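PDB 3PZL: agmatine ureohydrolase from Thermoplasma volcanium GSS1, which probably hydrolyses agmatine to putrescine and urea, as expected of a manganese-dependent agmatinase of the arginase family. Local coordinates for residues B[133-138]-B[221-226]; B[137-142]-B[173-178]; B[177-182]-B[198-203]; B[212-217]-B[258-263]. One frame throughout, in Å; residues are numbered along the deposited sequence.

Interaction 1 of 4, residues B[133-138]-B[221-226]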
loop_
_atom_site.group_PDB
_atom_site.type_symbol
_atom_site.label_atom_id
_atom_site.label_comp_id
_atom_site.label_asym_id
_atom_site.label_seq_id
_atom_site.Cartn_x
_atom_site.Cartn_y
_atom_site.Cartn_z
ATOM N N ALA B 133 31.344 25.168 4.507
ATOM C CA ALA B 133 31.859 25.406 5.836
ATOM C C ALA B 133 33.209 24.714 6.137
ATOM O O ALA B 133 33.875 24.998 7.150
ATOM C CB ALA B 133 30.808 25.076 6.846
ATOM N N LEU B 134 33.626 23.836 5.228
ATOM C CA LEU B 134 34.818 23.000 5.423
ATOM C C LEU B 134 36.157 23.739 5.435
ATOM O O LEU B 134 36.445 24.544 4.553
ATOM C CB LEU B 134 34.866 21.885 4.371
ATOM C CG LEU B 134 33.663 20.936 4.315
ATOM C CD1 LEU B 134 33.936 19.862 3.298
ATOM C CD2 LEU B 134 33.316 20.312 5.686
ATOM N N PRO B 135 36.993 23.453 6.445
ATOM C CA PRO B 135 38.411 23.851 6.443
ATOM C C PRO B 135 39.219 23.208 5.291
ATOM O O PRO B 135 38.741 22.279 4.632
ATOM C CB PRO B 135 38.909 23.346 7.804
ATOM C CG PRO B 135 37.694 23.244 8.662
ATOM C CD PRO B 135 36.575 22.874 7.738
ATOM N N LYS B 136 40.433 23.701 5.048
ATOM C CA LYS B 136 41.267 23.214 3.932
ATOM C C LYS B 136 41.751 21.754 4.036
ATOM O O LYS B 136 42.064 21.120 3.025
ATOM C CB LYS B 136 42.478 24.125 3.744
ATOM C CG LYS B 136 42.232 25.363 2.885
ATOM C CD LYS B 136 43.519 26.220 2.765
ATOM C CE LYS B 136 43.337 27.342 1.754
ATOM N NZ LYS B 136 42.947 26.787 0.413
ATOM N N ASP B 137 41.828 21.229 5.251
ATOM C CA ASP B 137 42.356 19.878 5.450
ATOM C C ASP B 137 41.303 18.789 5.267
ATOM O O ASP B 137 41.653 17.643 4.983
ATOM C CB ASP B 137 43.035 19.742 6.823
ATOM C CG ASP B 137 42.130 20.170 7.978
ATOM O OD1 ASP B 137 41.493 21.244 7.882
ATOM O OD2 ASP B 137 42.063 19.443 8.993
ATOM N N VAL B 138 40.031 19.159 5.436
ATOM C CA VAL B 138 38.910 18.231 5.374
ATOM C C VAL B 138 38.679 17.782 3.928
ATOM O O VAL B 138 38.611 18.602 3.037
ATOM C CB VAL B 138 37.602 18.885 5.956
ATOM C CG1 VAL B 138 36.415 17.939 5.848
ATOM C CG2 VAL B 138 37.785 19.294 7.401
ATOM N N SER B 221 43.667 11.599 3.494
ATOM C CA SER B 221 42.985 12.689 4.191
ATOM C C SER B 221 43.238 12.700 5.689
ATOM O O SER B 221 43.286 11.659 6.339
ATOM C CB SER B 221 41.494 12.524 3.977
ATOM O OG SER B 221 41.208 12.124 2.637
ATOM N N ARG B 222 43.363 13.885 6.251
ATOM C CA ARG B 222 43.555 13.992 7.684
ATOM C C ARG B 222 42.211 14.032 8.377
ATOM O O ARG B 222 42.021 13.436 9.422
ATOM C CB ARG B 222 44.367 15.238 8.021
ATOM C CG ARG B 222 45.724 15.269 7.339
ATOM C CD ARG B 222 46.478 16.506 7.706
ATOM N NE ARG B 222 47.754 16.575 7.004
ATOM C CZ ARG B 222 48.885 16.988 7.564
ATOM N NH1 ARG B 222 48.906 17.335 8.846
ATOM N NH2 ARG B 222 50.001 17.004 6.856
ATOM N N ARG B 223 41.274 14.755 7.793
ATOM C CA ARG B 223 39.908 14.775 8.284
ATOM C C ARG B 223 38.915 14.539 7.137
ATOM O O ARG B 223 39.258 14.721 5.954
ATOM C CB ARG B 223 39.638 16.096 9.011
ATOM C CG ARG B 223 40.319 16.166 10.377
ATOM C CD ARG B 223 40.644 17.583 10.707
ATOM N NE ARG B 223 39.575 18.291 11.402
ATOM C CZ ARG B 223 39.360 19.603 11.291
ATOM N NH1 ARG B 223 40.126 20.339 10.486
ATOM N NH2 ARG B 223 38.364 20.183 11.971
ATOM N N VAL B 224 37.697 14.112 7.467
ATOM C CA VAL B 224 36.667 14.028 6.435
ATOM C C VAL B 224 35.291 14.543 6.836
ATOM O O VAL B 224 34.986 14.782 8.018
ATOM C CB VAL B 224 36.547 12.632 5.845
ATOM C CG1 VAL B 224 37.860 12.215 5.206
ATOM C CG2 VAL B 224 36.096 11.613 6.896
ATOM N N TYR B 225 34.477 14.751 5.810
ATOM C CA TYR B 225 33.054 14.939 5.971
ATOM C C TYR B 225 32.434 13.812 5.152
ATOM O O TYR B 225 32.867 13.552 4.014
ATOM C CB TYR B 225 32.616 16.333 5.481
ATOM C CG TYR B 225 31.126 16.562 5.608
ATOM C CD1 TYR B 225 30.253 16.104 4.625
ATOM C CD2 TYR B 225 30.589 17.227 6.717
ATOM C CE1 TYR B 225 28.880 16.293 4.740
ATOM C CE2 TYR B 225 29.209 17.425 6.845
ATOM C CZ TYR B 225 28.359 16.959 5.851
ATOM O OH TYR B 225 26.991 17.113 5.920
ATOM N N ILE B 226 31.443 13.135 5.735
ATOM C CA ILE B 226 30.816 11.992 5.078
ATOM C C ILE B 226 29.394 12.311 4.688
ATOM O O ILE B 226 28.559 12.612 5.533
ATOM C CB ILE B 226 30.800 10.733 5.952
ATOM C CG1 ILE B 226 32.166 10.507 6.593
ATOM C CG2 ILE B 226 30.378 9.535 5.107
ATOM C CD1 ILE B 226 32.244 9.314 7.486
#
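Asp137 and Arg223 form a salt bridge near the starts of strands 138-143 and 223-229. Arg223 NH1 donates to Asp137 OD2, but the modelled place of that oxygen is uncertain, so the details of the bond are doubtful. The acid lies at the edge of the guanidinium. The arginine chain is bent at chi3 (89°), which turns NE out of line; the guanidinium lies beside Asp137, Val138 and Pro135. There Val138 CG2 lies over one face of the group, toward its rim, 4.0 Å from Arg223 NH1. Pro135 CG approaches Arg223 NH1 obliquely at 4.2 Å. An alanine at Arg223 would probably leave Asp137 without its charged mate here and open a gap beside Val138 CG2 and Pro135.

The apolar contacts lie further along. Val138 CG1 is anti to its backbone N (chi1 178°) and rests on the 223-226 backbone, 3.7 Å from Tyr225 N. Val138 CG1 also meets Tyr225 CB at 4.1 Å. Leu134 CD2 touches Tyr225 CB at 4.0 Å, its side chain crossing that of the tyrosine at about a right angle. The ring leads away from the contact, and its OH is hydrogen-bonded to Asp269.

The backbones approach closely at Val138, whose CA makes a CA-H...O contact of 3.6 Å with Arg223 O. Firm backbone pairing comes next in the chain, where Asp139 bonds to Arg223 and Tyr225. The segment 133-138 is the link from helix 126-132 into strand 138-143. Strand 223-229 runs between that strand and strand 265-271, and Ile226 packs on helix 251-261.

Interaction 2 of 4, residues B[137-142]-B[173-178]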
loop_
_atom_site.group_PDB
_atom_site.type_symbol
_atom_site.label_atom_id
_atom_site.label_comp_id
_atom_site.label_asym_id
_atom_site.label_seq_id
_atom_site.Cartn_x
_atom_site.Cartn_y
_atom_site.Cartn_z
ATOM N N ASP B 137 41.828 21.229 5.251
ATOM C CA ASP B 137 42.356 19.878 5.450
ATOM C C ASP B 137 41.303 18.789 5.267
ATOM O O ASP B 137 41.653 17.643 4.983
ATOM C CB ASP B 137 43.035 19.742 6.823
ATOM C CG ASP B 137 42.130 20.170 7.978
ATOM O OD1 ASP B 137 41.493 21.244 7.882
ATOM O OD2 ASP B 137 42.063 19.443 8.993
ATOM N N VAL B 138 40.031 19.159 5.436
ATOM C CA VAL B 138 38.910 18.231 5.374
ATOM C C VAL B 138 38.679 17.782 3.928
ATOM O O VAL B 138 38.611 18.602 3.037
ATOM C CB VAL B 138 37.602 18.885 5.956
ATOM C CG1 VAL B 138 36.415 17.939 5.848
ATOM C CG2 VAL B 138 37.785 19.294 7.401
ATOM N N ASP B 139 38.561 16.476 3.706
ATOM C CA ASP B 139 38.149 15.940 2.407
ATOM C C ASP B 139 36.713 15.418 2.489
ATOM O O ASP B 139 36.207 15.130 3.579
ATOM C CB ASP B 139 39.073 14.807 1.975
ATOM C CG ASP B 139 40.465 15.302 1.550
ATOM O OD1 ASP B 139 41.325 14.451 1.204
ATOM O OD2 ASP B 139 40.713 16.534 1.527
ATOM N N LEU B 140 36.067 15.300 1.329
ATOM C CA LEU B 140 34.670 14.923 1.241
ATOM C C LEU B 140 34.534 13.503 0.712
ATOM O O LEU B 140 35.085 13.182 -0.340
ATOM C CB LEU B 140 33.926 15.895 0.327
ATOM C CG LEU B 140 32.419 15.666 0.071
ATOM C CD1 LEU B 140 31.587 15.902 1.300
ATOM C CD2 LEU B 140 31.930 16.545 -1.049
ATOM N N VAL B 141 33.812 12.658 1.457
ATOM C CA VAL B 141 33.588 11.268 1.042
ATOM C C VAL B 141 32.110 10.984 0.859
ATOM O O VAL B 141 31.355 10.964 1.827
ATOM C CB VAL B 141 34.176 10.224 2.011
ATOM C CG1 VAL B 141 34.068 8.861 1.382
ATOM C CG2 VAL B 141 35.652 10.531 2.343
ATOM N N ILE B 142 31.727 10.746 -0.393
ATOM C CA ILE B 142 30.343 10.617 -0.769
ATOM C C ILE B 142 29.944 9.177 -1.144
ATOM O O ILE B 142 30.642 8.512 -1.922
ATOM C CB ILE B 142 30.003 11.554 -1.954
ATOM C CG1 ILE B 142 30.495 12.976 -1.679
ATOM C CG2 ILE B 142 28.497 11.526 -2.227
ATOM C CD1 ILE B 142 30.098 13.978 -2.697
ATOM N N GLU B 173 40.602 20.197 -6.849
ATOM C CA GLU B 173 41.044 18.842 -7.157
ATOM C C GLU B 173 41.536 18.071 -5.938
ATOM O O GLU B 173 42.008 18.662 -4.974
ATOM C CB GLU B 173 42.137 18.893 -8.226
ATOM C CG GLU B 173 42.561 17.519 -8.745
ATOM C CD GLU B 173 43.201 17.558 -10.131
ATOM O OE1 GLU B 173 43.704 18.633 -10.549
ATOM O OE2 GLU B 173 43.187 16.498 -10.800
ATOM N N GLY B 174 41.409 16.747 -5.998
ATOM C CA GLY B 174 41.953 15.841 -4.985
ATOM C C GLY B 174 41.279 15.878 -3.626
ATOM O O GLY B 174 41.699 15.203 -2.691
ATOM N N ARG B 175 40.213 16.650 -3.519
ATOM C CA ARG B 175 39.560 16.810 -2.249
ATOM C C ARG B 175 38.285 15.963 -2.059
ATOM O O ARG B 175 37.780 15.851 -0.946
ATOM C CB ARG B 175 39.303 18.300 -2.029
ATOM C CG ARG B 175 40.515 19.032 -1.468
ATOM C CD ARG B 175 40.290 19.409 -0.016
ATOM N NE ARG B 175 40.069 20.854 0.106
ATOM C CZ ARG B 175 39.304 21.467 1.019
ATOM N NH1 ARG B 175 38.622 20.780 1.932
ATOM N NH2 ARG B 175 39.195 22.796 1.001
ATOM N N ILE B 176 37.802 15.340 -3.134
ATOM C CA ILE B 176 36.470 14.725 -3.191
ATOM C C ILE B 176 36.512 13.312 -3.783
ATOM O O ILE B 176 37.113 13.084 -4.822
ATOM C CB ILE B 176 35.487 15.599 -4.053
ATOM C CG1 ILE B 176 35.315 17.009 -3.462
ATOM C CG2 ILE B 176 34.111 14.929 -4.226
ATOM C CD1 ILE B 176 34.770 18.035 -4.428
ATOM N N THR B 177 35.841 12.382 -3.116
ATOM C CA THR B 177 35.658 11.020 -3.571
ATOM C C THR B 177 34.176 10.686 -3.493
ATOM O O THR B 177 33.496 11.088 -2.555
ATOM C CB THR B 177 36.320 10.085 -2.588
ATOM O OG1 THR B 177 37.547 10.682 -2.145
ATOM C CG2 THR B 177 36.552 8.697 -3.191
ATOM N N SER B 178 33.669 9.913 -4.443
ATOM C CA SER B 178 32.268 9.474 -4.393
ATOM C C SER B 178 32.145 8.006 -4.776
ATOM O O SER B 178 32.557 7.615 -5.856
ATOM C CB SER B 178 31.419 10.336 -5.312
ATOM O OG SER B 178 30.049 10.140 -5.061
#
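Leu140 and Ile142 pair with the 175-177 backbone in parallel register. Leu140 N donates to Arg175 O at 2.9 Å, and Leu140 O accepts from Thr177 N at 3.0 Å. Ile142 N then bonds to Thr177 O at 2.8 Å. The two strand segments run 8° from parallel.

Polar side chains meet at the start of the pair. The Arg175 chain is bent at both chi2 (-108°) and chi3 (-107°). Its NH1 turns to Val138 O, which lies near the guanidinium plane; the modelled bond is too short to trust in detail. The same NH1 has a weak bond to Pro135 O. Asp139 OD2 sits 3.3 Å from Arg175 CD but is too far from the guanidinium for a salt bridge. The other carboxylate oxygen, OD1, is held by Ser221 OG. A leucine at Arg175 would probably leave the carbonyls of Val138 and, more weakly, Pro135 without this donor.

Apolar packing occupies the face of Leu140, Ile176 and Ile142. Leu140 and Ile176 lie side by side, pointing the same way, with Leu140 CD2 4.2 Å from Ile176 CG2. Both also touch Ala167 of helix 163-171. Further on, Ser178 OG lies 3.4 Å from Ile142 CB.

Ile142 touches His124 and Ser178 touches Asp144, both manganese ligands. Strand 138-143, helix 163-171 and strand 176-180 form a beta-alpha-beta crossover of the arginase fold, its first strand leading to the metal site.

Interaction 3 of 4, residues B[177-182]-B[198-203]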
loop_
_atom_site.group_PDB
_atom_site.type_symbol
_atom_site.label_atom_id
_atom_site.label_comp_id
_atom_site.label_asym_id
_atom_site.label_seq_id
_atom_site.Cartn_x
_atom_site.Cartn_y
_atom_site.Cartn_z
ATOM N N THR B 177 35.841 12.382 -3.116
ATOM C CA THR B 177 35.658 11.020 -3.571
ATOM C C THR B 177 34.176 10.686 -3.493
ATOM O O THR B 177 33.496 11.088 -2.555
ATOM C CB THR B 177 36.320 10.085 -2.588
ATOM O OG1 THR B 177 37.547 10.682 -2.145
ATOM C CG2 THR B 177 36.552 8.697 -3.191
ATOM N N SER B 178 33.669 9.913 -4.443
ATOM C CA SER B 178 32.268 9.474 -4.393
ATOM C C SER B 178 32.145 8.006 -4.776
ATOM O O SER B 178 32.557 7.615 -5.856
ATOM C CB SER B 178 31.419 10.336 -5.312
ATOM O OG SER B 178 30.049 10.140 -5.061
ATOM N N ILE B 179 31.599 7.196 -3.882
ATOM C CA ILE B 179 31.611 5.750 -4.036
ATOM C C ILE B 179 30.249 5.121 -4.291
ATOM O O ILE B 179 29.236 5.489 -3.660
ATOM C CB ILE B 179 32.195 5.081 -2.786
ATOM C CG1 ILE B 179 33.612 5.581 -2.538
ATOM C CG2 ILE B 179 32.206 3.561 -2.946
ATOM C CD1 ILE B 179 34.304 4.853 -1.410
ATOM N N GLY B 180 30.233 4.142 -5.193
ATOM C CA GLY B 180 29.009 3.380 -5.496
ATOM C C GLY B 180 28.409 3.739 -6.842
ATOM O O GLY B 180 27.466 3.103 -7.305
ATOM N N ILE B 181 28.973 4.755 -7.487
ATOM C CA ILE B 181 28.354 5.326 -8.687
ATOM C C ILE B 181 28.186 4.307 -9.845
ATOM O O ILE B 181 29.024 3.452 -10.046
ATOM C CB ILE B 181 29.046 6.675 -9.142
ATOM C CG1 ILE B 181 30.297 6.399 -9.930
ATOM C CG2 ILE B 181 29.324 7.637 -7.957
ATOM C CD1 ILE B 181 29.975 6.234 -11.359
ATOM N N ARG B 182 27.055 4.403 -10.545
ATOM C CA ARG B 182 26.654 3.448 -11.592
ATOM C C ARG B 182 25.699 4.067 -12.588
ATOM O O ARG B 182 25.136 3.369 -13.426
ATOM C CB ARG B 182 26.001 2.196 -10.995
ATOM C CG ARG B 182 24.760 2.413 -10.140
ATOM C CD ARG B 182 24.553 1.177 -9.252
ATOM N NE ARG B 182 23.498 1.297 -8.236
ATOM C CZ ARG B 182 23.633 1.924 -7.060
ATOM N NH1 ARG B 182 24.792 2.499 -6.741
ATOM N NH2 ARG B 182 22.608 1.986 -6.195
ATOM N N SER B 198 37.403 11.784 -7.664
ATOM C CA SER B 198 37.540 10.342 -7.601
ATOM C C SER B 198 36.157 9.680 -7.584
ATOM O O SER B 198 35.379 9.873 -6.648
ATOM C CB SER B 198 38.357 9.965 -6.363
ATOM O OG SER B 198 39.119 8.799 -6.593
ATOM N N PHE B 199 35.841 8.927 -8.634
ATOM C CA PHE B 199 34.558 8.234 -8.696
ATOM C C PHE B 199 34.821 6.746 -8.641
ATOM O O PHE B 199 35.576 6.212 -9.445
ATOM C CB PHE B 199 33.782 8.571 -9.983
ATOM C CG PHE B 199 33.197 9.960 -10.014
ATOM C CD1 PHE B 199 33.703 10.928 -10.879
ATOM C CD2 PHE B 199 32.109 10.301 -9.199
ATOM C CE1 PHE B 199 33.146 12.212 -10.912
ATOM C CE2 PHE B 199 31.557 11.591 -9.229
ATOM C CZ PHE B 199 32.067 12.539 -10.085
ATOM N N ILE B 200 34.196 6.069 -7.694
ATOM C CA ILE B 200 34.367 4.646 -7.593
ATOM C C ILE B 200 33.033 3.961 -7.819
ATOM O O ILE B 200 32.038 4.187 -7.085
ATOM C CB ILE B 200 35.014 4.285 -6.270
ATOM C CG1 ILE B 200 36.412 4.873 -6.246
ATOM C CG2 ILE B 200 35.113 2.777 -6.089
ATOM C CD1 ILE B 200 36.843 5.286 -4.888
ATOM N N SER B 201 33.021 3.134 -8.862
ATOM C CA SER B 201 31.819 2.452 -9.296
ATOM C C SER B 201 31.405 1.362 -8.315
ATOM O O SER B 201 32.262 0.697 -7.752
ATOM C CB SER B 201 32.028 1.855 -10.696
ATOM O OG SER B 201 32.787 0.656 -10.625
ATOM N N SER B 202 30.098 1.153 -8.153
ATOM C CA SER B 202 29.625 0.038 -7.351
ATOM C C SER B 202 30.171 -1.300 -7.845
ATOM O O SER B 202 30.259 -2.248 -7.081
ATOM C CB SER B 202 28.087 0.012 -7.291
ATOM O OG SER B 202 27.529 -0.306 -8.545
ATOM N N PHE B 203 30.526 -1.365 -9.126
ATOM C CA PHE B 203 31.175 -2.544 -9.725
ATOM C C PHE B 203 32.617 -2.724 -9.274
ATOM O O PHE B 203 33.029 -3.852 -8.976
ATOM C CB PHE B 203 31.109 -2.477 -11.241
ATOM C CG PHE B 203 29.735 -2.163 -11.768
ATOM C CD1 PHE B 203 28.702 -3.097 -11.667
ATOM C CD2 PHE B 203 29.460 -0.927 -12.360
ATOM C CE1 PHE B 203 27.440 -2.814 -12.151
ATOM C CE2 PHE B 203 28.173 -0.653 -12.850
ATOM C CZ PHE B 203 27.183 -1.606 -12.739
#
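Ser178 is gripped through its backbone by strand 198-201. Ser178 N donates to Ser198 O at 2.8 Å, and Ser178 O accepts from Ile200 N at 2.9 Å. Ile200 O then takes Gly180 N at 2.6 Å and, weakly, Ile181 N. Two amides thus converge on one carbonyl where the strand ends.

Beyond this point the chain turns at Gly180, whose backbone angles call for glycine. Ile181 O accepts from Ser202 N at 3.2 Å, with the donor above the carbonyl plane. Gly180 O receives Arg182 NH1 at 2.8 Å, in the guanidinium plane, and a weak bond from Ser202 N. Arg182 NE is satisfied by Glu245 O, and the other contacts of this guanidinium include a weak bond to Asp231 O, on the backbone of a manganese ligand. Ser202 OG bonds to Phe247 O. Ser202 OG also lies 3.4 Å from Arg182 CD.

The apolar contacts flank this network. Ile200 CD1 meets Thr177 CG2 at 3.8 Å and Ile179 CG1 at 4.0 Å. On the other face of the sheet, Phe199 CD2 touches Ser178 CB and Ile181 CG2. Phe199 also stacks with Phe194, while Ile181 packs on Tyr73 of the second subunit.

Ser201 is the N-cap of helix 202-220, its OG accepting from Asp204 N. Strand 176-180, helix 186-189 and strand 198-201 form a beta-alpha-beta unit at the end of this chain's parallel sheet, its last strand passing directly into a capped helix.

Interaction 4 of 4, residues B[212-217]-B[258-263]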
loop_
_atom_site.group_PDB
_atom_site.type_symbol
_atom_site.label_atom_id
_atom_site.label_comp_id
_atom_site.label_asym_id
_atom_site.label_seq_id
_atom_site.Cartn_x
_atom_site.Cartn_y
_atom_site.Cartn_z
ATOM N N LYS B 212 39.645 -1.670 0.149
ATOM C CA LYS B 212 40.623 -1.036 -0.738
ATOM C C LYS B 212 40.392 0.465 -0.797
ATOM O O LYS B 212 41.241 1.227 -0.386
ATOM C CB LYS B 212 40.546 -1.649 -2.142
ATOM C CG LYS B 212 41.296 -0.907 -3.244
ATOM C CD LYS B 212 41.291 -1.731 -4.516
ATOM C CE LYS B 212 42.442 -1.350 -5.471
ATOM N NZ LYS B 212 42.094 -0.136 -6.265
ATOM N N TYR B 213 39.219 0.873 -1.272
ATOM C CA TYR B 213 38.848 2.286 -1.425
ATOM C C TYR B 213 38.757 3.058 -0.111
ATOM O O TYR B 213 39.026 4.250 -0.071
ATOM C CB TYR B 213 37.562 2.384 -2.249
ATOM C CG TYR B 213 37.708 1.589 -3.535
ATOM C CD1 TYR B 213 38.440 2.099 -4.621
ATOM C CD2 TYR B 213 37.156 0.306 -3.649
ATOM C CE1 TYR B 213 38.592 1.378 -5.762
ATOM C CE2 TYR B 213 37.301 -0.416 -4.787
ATOM C CZ TYR B 213 38.026 0.123 -5.831
ATOM O OH TYR B 213 38.188 -0.598 -6.974
ATOM N N ILE B 214 38.402 2.355 0.961
ATOM C CA ILE B 214 38.498 2.909 2.328
ATOM C C ILE B 214 39.960 3.225 2.739
ATOM O O ILE B 214 40.231 4.311 3.280
ATOM C CB ILE B 214 37.877 1.961 3.347
ATOM C CG1 ILE B 214 36.393 1.764 3.026
ATOM C CG2 ILE B 214 38.050 2.504 4.732
ATOM C CD1 ILE B 214 35.689 0.781 3.929
ATOM N N GLU B 215 40.873 2.273 2.475
ATOM C CA GLU B 215 42.315 2.440 2.723
ATOM C C GLU B 215 42.878 3.689 2.042
ATOM O O GLU B 215 43.569 4.480 2.684
ATOM C CB GLU B 215 43.146 1.214 2.271
ATOM C CG GLU B 215 42.631 -0.185 2.678
ATOM C CD GLU B 215 42.509 -0.399 4.205
ATOM O OE1 GLU B 215 42.677 0.588 4.984
ATOM O OE2 GLU B 215 42.226 -1.562 4.624
ATOM N N GLU B 216 42.591 3.857 0.754
ATOM C CA GLU B 216 43.087 5.011 0.010
ATOM C C GLU B 216 42.725 6.323 0.728
ATOM O O GLU B 216 43.625 7.084 1.108
ATOM C CB GLU B 216 42.596 5.028 -1.453
ATOM C CG GLU B 216 43.002 3.835 -2.318
ATOM C CD GLU B 216 42.270 3.809 -3.666
ATOM O OE1 GLU B 216 41.353 4.643 -3.887
ATOM O OE2 GLU B 216 42.594 2.932 -4.511
ATOM N N VAL B 217 41.427 6.551 0.957
ATOM C CA VAL B 217 40.919 7.752 1.653
ATOM C C VAL B 217 41.553 7.967 3.037
ATOM O O VAL B 217 42.054 9.035 3.338
ATOM C CB VAL B 217 39.374 7.706 1.819
ATOM C CG1 VAL B 217 38.881 8.907 2.552
ATOM C CG2 VAL B 217 38.697 7.623 0.456
ATOM N N ILE B 258 31.732 3.779 7.274
ATOM C CA ILE B 258 31.498 4.675 8.374
ATOM C C ILE B 258 32.296 4.247 9.586
ATOM O O ILE B 258 33.017 5.052 10.176
ATOM C CB ILE B 258 29.994 4.753 8.691
ATOM C CG1 ILE B 258 29.233 5.303 7.461
ATOM C CG2 ILE B 258 29.746 5.608 9.914
ATOM C CD1 ILE B 258 27.753 5.197 7.528
ATOM N N GLU B 259 32.147 2.983 9.967
ATOM C CA GLU B 259 32.963 2.335 11.012
ATOM C C GLU B 259 34.418 2.881 10.942
ATOM O O GLU B 259 34.937 3.448 11.900
ATOM C CB GLU B 259 32.981 0.840 10.682
ATOM C CG GLU B 259 32.998 -0.114 11.800
ATOM C CD GLU B 259 33.180 -1.567 11.330
ATOM O OE1 GLU B 259 33.880 -1.830 10.330
ATOM O OE2 GLU B 259 32.614 -2.471 11.970
ATOM N N ARG B 260 35.028 2.731 9.766
ATOM C CA ARG B 260 36.430 2.992 9.535
ATOM C C ARG B 260 36.825 4.475 9.453
ATOM O O ARG B 260 37.977 4.806 9.647
ATOM C CB ARG B 260 36.826 2.296 8.237
ATOM C CG ARG B 260 36.946 0.781 8.327
ATOM C CD ARG B 260 38.167 0.331 9.138
ATOM N NE ARG B 260 39.394 1.081 8.839
ATOM C CZ ARG B 260 40.055 1.045 7.673
ATOM N NH1 ARG B 260 39.617 0.312 6.643
ATOM N NH2 ARG B 260 41.154 1.774 7.517
ATOM N N LEU B 261 35.869 5.350 9.185
ATOM C CA LEU B 261 36.161 6.746 8.923
ATOM C C LEU B 261 35.573 7.778 9.901
ATOM O O LEU B 261 35.823 8.972 9.756
ATOM C CB LEU B 261 35.723 7.089 7.500
ATOM C CG LEU B 261 36.766 7.091 6.395
ATOM C CD1 LEU B 261 37.942 6.167 6.660
ATOM C CD2 LEU B 261 36.117 6.723 5.096
ATOM N N SER B 262 34.792 7.334 10.877
ATOM C CA SER B 262 34.020 8.271 11.709
ATOM C C SER B 262 34.926 8.971 12.721
ATOM O O SER B 262 34.593 10.043 13.204
ATOM C CB SER B 262 32.898 7.561 12.433
ATOM O OG SER B 262 33.461 6.526 13.195
ATOM N N TYR B 263 36.066 8.367 13.027
ATOM C CA TYR B 263 37.044 8.989 13.908
ATOM C C TYR B 263 37.723 10.250 13.331
ATOM O O TYR B 263 38.260 11.050 14.065
ATOM C CB TYR B 263 38.096 7.951 14.320
ATOM C CG TYR B 263 39.204 7.713 13.317
ATOM C CD1 TYR B 263 38.987 6.939 12.177
ATOM C CD2 TYR B 263 40.490 8.233 13.533
ATOM C CE1 TYR B 263 40.004 6.708 11.262
ATOM C CE2 TYR B 263 41.532 8.008 12.627
ATOM C CZ TYR B 263 41.280 7.249 11.493
ATOM O OH TYR B 263 42.292 7.026 10.591
#
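Ile214 and Glu215 of helix 202-220 meet Arg260 near the end of helix 251-261. Ile214 CG2 lies over one face of the guanidinium, 3.3 Å from Arg260 NH1. Ile214 CG2 also reaches Arg260 CB at 3.7 Å, so this methyl sits in the curve of the arginine chain. That chain is bent at chi2 and chi3.

Glu215 OE1 approaches the edge of the guanidinium and makes a salt bridge. Arg260 NH2 donates to Glu215 OE1 at 3.2 Å with an N-H...O angle of 150°, on the syn side of the carboxylate but 30° out of its plane. A second bond, from NH1 to the same oxygen, is weak. Glu215 bends at chi2, and its acid comes nearer to the arginine although its CB points away.

Leu261 fills the buried side. Leu261 CD1 meets Ile214 CG2 at 4.1 Å, and Leu261 CD2 meets Val217 CG1 at 4.3 Å.

Further charges lie near the pair. Asp218 and Asp211 make long, weak ion pairs with Arg260, and Arg219 makes another with Glu215. Close to Arg260 in the chain, Tyr263 bonds to Asp218 through its OH and stacks on Tyr300. Ser262 touches helix 281-303 through Phe293 and Arg297.

This is plain helix-helix packing away from the metal site. It joins two helices of the alpha/beta arginase fold through an apolar inner side and a salt bridge on the more exposed side.

How the interactions relate
Interactions 1, 2 and 3 all belong to the parallel sheet, whereas interaction 4 joins two helices packed against it. Interactions 1 and 2 share the start of strand 138-143, and interactions 2 and 3 share strand 176-180. Interactions 2 and 4 are buried; 1 and 3 are partly buried. Interaction 2 is built on regular backbone bonds, while interaction 1 depends more on side chains. Interaction 3 lies at the end of this chain's sheet, where backbone pairing gives way to a turn and a second subunit comes near. Interaction 4 has no backbone bonds across it. Its Val217 packs on Val141 of interaction 2, and its Tyr213 on Ile200 of interaction 3, joining helix to sheet.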